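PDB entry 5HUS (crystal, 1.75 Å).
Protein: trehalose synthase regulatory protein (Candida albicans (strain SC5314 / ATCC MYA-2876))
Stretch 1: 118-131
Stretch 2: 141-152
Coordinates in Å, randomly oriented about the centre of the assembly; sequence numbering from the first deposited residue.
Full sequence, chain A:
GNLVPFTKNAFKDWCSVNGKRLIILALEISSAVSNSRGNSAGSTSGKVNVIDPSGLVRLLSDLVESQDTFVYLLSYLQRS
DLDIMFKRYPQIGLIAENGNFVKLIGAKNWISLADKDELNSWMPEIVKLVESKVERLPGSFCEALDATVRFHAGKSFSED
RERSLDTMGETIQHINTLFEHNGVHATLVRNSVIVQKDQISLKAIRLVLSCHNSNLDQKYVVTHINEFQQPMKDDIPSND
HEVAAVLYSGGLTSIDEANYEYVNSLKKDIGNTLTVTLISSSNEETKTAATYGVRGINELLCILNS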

# COMPACT_ATOMS: atom_id res chain seq x y z
N GLU A 118 -12.68 8.10 14.69
CA GLU A 118 -12.75 6.66 14.51
C GLU A 118 -11.59 5.95 15.21
O GLU A 118 -11.79 4.97 15.92
N LEU A 119 -10.38 6.46 15.00
CA LEU A 119 -9.20 5.90 15.65
C LEU A 119 -9.31 5.92 17.17
O LEU A 119 -9.07 4.91 17.83
N ASN A 120 -9.66 7.07 17.72
CA ASN A 120 -9.82 7.21 19.16
C ASN A 120 -10.85 6.24 19.72
O ASN A 120 -10.70 5.73 20.84
N SER A 121 -11.89 5.96 18.94
CA SER A 121 -12.98 5.11 19.40
C SER A 121 -12.70 3.61 19.28
O SER A 121 -13.06 2.84 20.17
N TRP A 122 -12.06 3.19 18.19
CA TRP A 122 -11.95 1.76 17.89
C TRP A 122 -10.58 1.15 18.19
O TRP A 122 -10.51 -0.01 18.60
N MET A 123 -9.51 1.90 17.95
CA MET A 123 -8.16 1.36 18.16
C MET A 123 -7.95 0.78 19.58
O MET A 123 -7.44 -0.33 19.70
N PRO A 124 -8.34 1.52 20.65
CA PRO A 124 -8.10 0.93 21.97
C PRO A 124 -8.82 -0.40 22.19
O PRO A 124 -8.24 -1.30 22.81
N GLU A 125 -10.02 -0.53 21.65
CA GLU A 125 -10.79 -1.77 21.75
C GLU A 125 -10.10 -2.89 20.97
O GLU A 125 -10.00 -4.02 21.45
N ILE A 126 -9.63 -2.57 19.77
CA ILE A 126 -8.94 -3.55 18.94
C ILE A 126 -7.66 -4.03 19.60
O ILE A 126 -7.39 -5.23 19.66
N VAL A 127 -6.88 -3.09 20.13
CA VAL A 127 -5.61 -3.42 20.78
C VAL A 127 -5.82 -4.31 22.00
O VAL A 127 -5.10 -5.29 22.20
N LYS A 128 -6.82 -3.97 22.80
CA LYS A 128 -7.17 -4.74 23.99
C LYS A 128 -7.55 -6.17 23.62
O LYS A 128 -7.10 -7.13 24.25
N LEU A 129 -8.35 -6.30 22.58
CA LEU A 129 -8.77 -7.61 22.08
C LEU A 129 -7.56 -8.43 21.64
O LEU A 129 -7.40 -9.59 22.05
N VAL A 130 -6.69 -7.84 20.82
CA VAL A 130 -5.51 -8.54 20.34
C VAL A 130 -4.58 -8.92 21.50
O VAL A 130 -4.03 -10.03 21.51
N GLU A 131 -4.44 -8.03 22.47
CA GLU A 131 -3.55 -8.30 23.60
C GLU A 131 -4.04 -9.49 24.43
O GLU A 131 -3.23 -10.26 24.94
N PHE A 141 2.71 -11.91 19.68
CA PHE A 141 2.78 -10.54 20.17
C PHE A 141 1.92 -9.58 19.35
O PHE A 141 1.50 -9.89 18.24
N CYS A 142 1.66 -8.43 19.95
CA CYS A 142 0.80 -7.41 19.35
C CYS A 142 1.62 -6.21 18.91
O CYS A 142 2.43 -5.69 19.68
N GLU A 143 1.42 -5.77 17.67
CA GLU A 143 2.01 -4.55 17.17
C GLU A 143 0.91 -3.54 16.93
O GLU A 143 0.05 -3.74 16.08
N ALA A 144 0.90 -2.46 17.71
CA ALA A 144 -0.11 -1.42 17.55
C ALA A 144 0.51 -0.17 16.93
O ALA A 144 1.39 0.44 17.52
N LEU A 145 0.08 0.18 15.73
CA LEU A 145 0.50 1.43 15.11
C LEU A 145 -0.59 2.48 15.38
O LEU A 145 -1.35 2.33 16.34
N ASP A 146 -0.68 3.53 14.57
CA ASP A 146 -1.64 4.59 14.87
C ASP A 146 -3.04 4.28 14.34
O ASP A 146 -4.04 4.73 14.92
N ALA A 147 -3.12 3.51 13.26
CA ALA A 147 -4.40 3.22 12.61
C ALA A 147 -4.50 1.77 12.14
O ALA A 147 -5.42 1.41 11.41
N THR A 148 -3.54 0.95 12.55
CA THR A 148 -3.57 -0.47 12.22
C THR A 148 -3.07 -1.27 13.40
O THR A 148 -2.32 -0.75 14.24
N VAL A 149 -3.52 -2.51 13.51
CA VAL A 149 -3.05 -3.41 14.55
C VAL A 149 -2.66 -4.72 13.90
O VAL A 149 -3.38 -5.22 13.03
N ARG A 150 -1.52 -5.27 14.29
CA ARG A 150 -1.08 -6.54 13.73
C ARG A 150 -0.80 -7.55 14.83
O ARG A 150 -0.06 -7.29 15.78
N PHE A 151 -1.42 -8.72 14.70
CA PHE A 151 -1.28 -9.81 15.65
C PHE A 151 -0.29 -10.82 15.07
O PHE A 151 -0.62 -11.53 14.13
N HIS A 152 0.92 -10.87 15.62
CA HIS A 152 1.97 -11.73 15.09
C HIS A 152 2.00 -13.09 15.80
O HIS A 152 2.01 -13.15 17.03

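Val-149 lies at the centre of the contact, its CB directed toward the helix and its chi1 in the t well. Both methyls are used: CG2 lies 3.6 Å from CG2 of Ile-126 and 3.9 Å from CG2 of Val-127, while CG1 meets CG2 of Val-130 at 3.8 Å. A beta-branched residue suits this place, since its two methyls spread along the helix and reach successive turns. Ile-126 (m, t) and Val-130 (t) point back toward the hairpin. Val-130 is similarly divided, for its CG1 packs 3.6 Å from SG of Cys-142 and 3.7 Å from CB of Phe-151. Cys-142 (chi1 t) thus serves as a compact apolar group. Phe-151, also t, has O of Val-130 over one face of its ring. Val-127 (t), its CB sideways, also sets CG2 3.8 Å from CB of Ala-144.

Toward the N-terminal end of the stretch, Met-123, m at all three chi angles, curls its flexible chain into the turn. Its CE lies 3.7 Å from CG2 of Val-149 and 3.2 Å from O of Leu-145, a close approach to a carbonyl oxygen. One turn earlier, Leu-119 (m, t) brings CD2 to 3.6 Å from CB of Ala-147; the small alanine offers its methyl to the leucine where the backbones run close, their CA atoms 6.3 Å apart.

At the margin of the contact, Glu-131 points its CB away, yet its aliphatic CG comes within 4.3 Å of CB of Cys-142, leaving the carboxylate free of any partner in the hairpin.

No hydrogen bond joins the two stretches. The polar side chains turn outward instead: on the hairpin's far face, Glu-143 has its CB away from the helix, and its OE1 accepts a hydrogen bond from NE2 of His-152 at 2.9 Å. Asp-146 also points its CB away, and its OD2 is hydrogen-bonded elsewhere in the structure.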

# COMPACT_ATOMS: atom_id res chain seq x y z
CB GLU A 118 -12.76 6.30 13.02
CG GLU A 118 -14.03 6.73 12.28
CD GLU A 118 -14.07 6.26 10.84
OE1 GLU A 118 -13.17 5.50 10.43
OE2 GLU A 118 -15.00 6.65 10.11
CB LEU A 119 -7.93 6.65 15.23
CG LEU A 119 -7.59 6.59 13.74
CD1 LEU A 119 -6.26 7.29 13.49
CD2 LEU A 119 -7.54 5.15 13.25
CB ASN A 120 -10.21 8.64 19.54
CG ASN A 120 -9.07 9.62 19.35
OD1 ASN A 120 -7.91 9.23 19.22
ND2 ASN A 120 -9.40 10.91 19.34
CB SER A 121 -14.27 5.43 18.63
OG SER A 121 -14.80 6.68 19.04
CB TRP A 122 -12.29 1.50 16.43
CG TRP A 122 -13.65 1.97 16.06
CD1 TRP A 122 -14.74 2.08 16.87
CD2 TRP A 122 -14.06 2.44 14.77
NE1 TRP A 122 -15.81 2.57 16.16
CE2 TRP A 122 -15.42 2.80 14.87
CE3 TRP A 122 -13.42 2.57 13.53
CZ2 TRP A 122 -16.15 3.29 13.79
CZ3 TRP A 122 -14.15 3.06 12.46
CH2 TRP A 122 -15.50 3.41 12.59
CB MET A 123 -7.09 2.42 17.86
CG MET A 123 -6.88 2.67 16.38
SD MET A 123 -6.07 1.30 15.55
CE MET A 123 -4.40 1.43 16.20
CB PRO A 124 -8.65 2.00 22.93
CG PRO A 124 -8.51 3.28 22.17
CD PRO A 124 -8.84 2.90 20.75
CB GLU A 125 -12.21 -1.58 21.23
CG GLU A 125 -13.03 -0.57 22.03
CD GLU A 125 -13.23 -0.99 23.48
OE1 GLU A 125 -13.41 -2.20 23.73
OE2 GLU A 125 -13.21 -0.11 24.36
CB ILE A 126 -8.62 -2.97 17.54
CG1 ILE A 126 -9.92 -2.60 16.82
CG2 ILE A 126 -7.82 -3.97 16.72
CD1 ILE A 126 -9.71 -1.85 15.51
CB VAL A 127 -4.85 -2.15 21.20
CG1 VAL A 127 -3.68 -2.51 22.11
CG2 VAL A 127 -4.36 -1.40 19.97
CB LYS A 128 -8.31 -4.06 24.75
CG LYS A 128 -8.65 -4.70 26.09
CD LYS A 128 -8.87 -3.64 27.15
CE LYS A 128 -9.44 -4.24 28.42
NZ LYS A 128 -10.79 -4.82 28.17
CB LEU A 129 -9.77 -7.44 20.92
CG LEU A 129 -10.54 -8.64 20.38
CD1 LEU A 129 -11.81 -8.17 19.69
CD2 LEU A 129 -9.69 -9.46 19.40
CB VAL A 130 -4.73 -7.70 19.32
CG1 VAL A 130 -3.42 -8.38 18.94
CG2 VAL A 130 -5.58 -7.46 18.08
CB GLU A 131 -3.40 -7.05 24.47
CG GLU A 131 -2.39 -6.04 23.92
CD GLU A 131 -2.32 -4.76 24.72
OE1 GLU A 131 -3.28 -4.46 25.46
OE2 GLU A 131 -1.31 -4.04 24.60
CB PHE A 141 4.24 -10.04 20.20
CG PHE A 141 5.05 -10.35 18.96
CD1 PHE A 141 5.74 -11.55 18.85
CD2 PHE A 141 5.16 -9.42 17.94
CE1 PHE A 141 6.51 -11.83 17.73
CE2 PHE A 141 5.94 -9.69 16.82
CZ PHE A 141 6.60 -10.90 16.71
CB CYS A 142 -0.28 -6.98 20.34
SG CYS A 142 -1.28 -5.58 19.79
CB GLU A 143 2.79 -4.82 15.88
CG GLU A 143 3.33 -3.56 15.20
CD GLU A 143 4.05 -3.85 13.90
OE1 GLU A 143 3.77 -4.90 13.26
OE2 GLU A 143 4.90 -3.02 13.51
CB ALA A 144 -0.75 -1.10 18.89
CB LEU A 145 0.78 1.23 13.62
CG LEU A 145 1.86 0.17 13.33
CD1 LEU A 145 2.22 0.08 11.85
CD2 LEU A 145 3.12 0.42 14.17
CB ASP A 146 -1.16 5.93 14.32
CG ASP A 146 0.14 6.39 14.97
OD1 ASP A 146 0.39 6.00 16.13
OD2 ASP A 146 0.90 7.13 14.32
CB ALA A 147 -4.62 4.17 11.44
CB THR A 148 -2.71 -0.80 10.96
OG1 THR A 148 -1.44 -0.16 11.05
CG2 THR A 148 -3.39 -0.31 9.70
CB VAL A 149 -4.11 -3.64 15.65
CG1 VAL A 149 -3.56 -4.53 16.76
CG2 VAL A 149 -4.61 -2.31 16.23
CB ARG A 150 0.16 -6.34 12.85
CG ARG A 150 0.46 -7.52 11.95
CD ARG A 150 1.62 -7.25 11.00
NE ARG A 150 1.29 -6.30 9.94
CZ ARG A 150 1.09 -6.63 8.67
NH1 ARG A 150 1.20 -7.90 8.29
NH2 ARG A 150 0.79 -5.70 7.77
CB PHE A 151 -2.64 -10.45 15.93
CG PHE A 151 -2.62 -11.58 16.94
CD1 PHE A 151 -1.63 -11.65 17.91
CD2 PHE A 151 -3.59 -12.56 16.91
CE1 PHE A 151 -1.62 -12.69 18.83
CE2 PHE A 151 -3.58 -13.60 17.82
CZ PHE A 151 -2.60 -13.66 18.78
CB HIS A 152 3.34 -11.08 15.24
CG HIS A 152 3.51 -9.81 14.47
ND1 HIS A 152 4.14 -9.77 13.24
CD2 HIS A 152 3.17 -8.53 14.76
CE1 HIS A 152 4.17 -8.52 12.80
NE2 HIS A 152 3.59 -7.75 13.70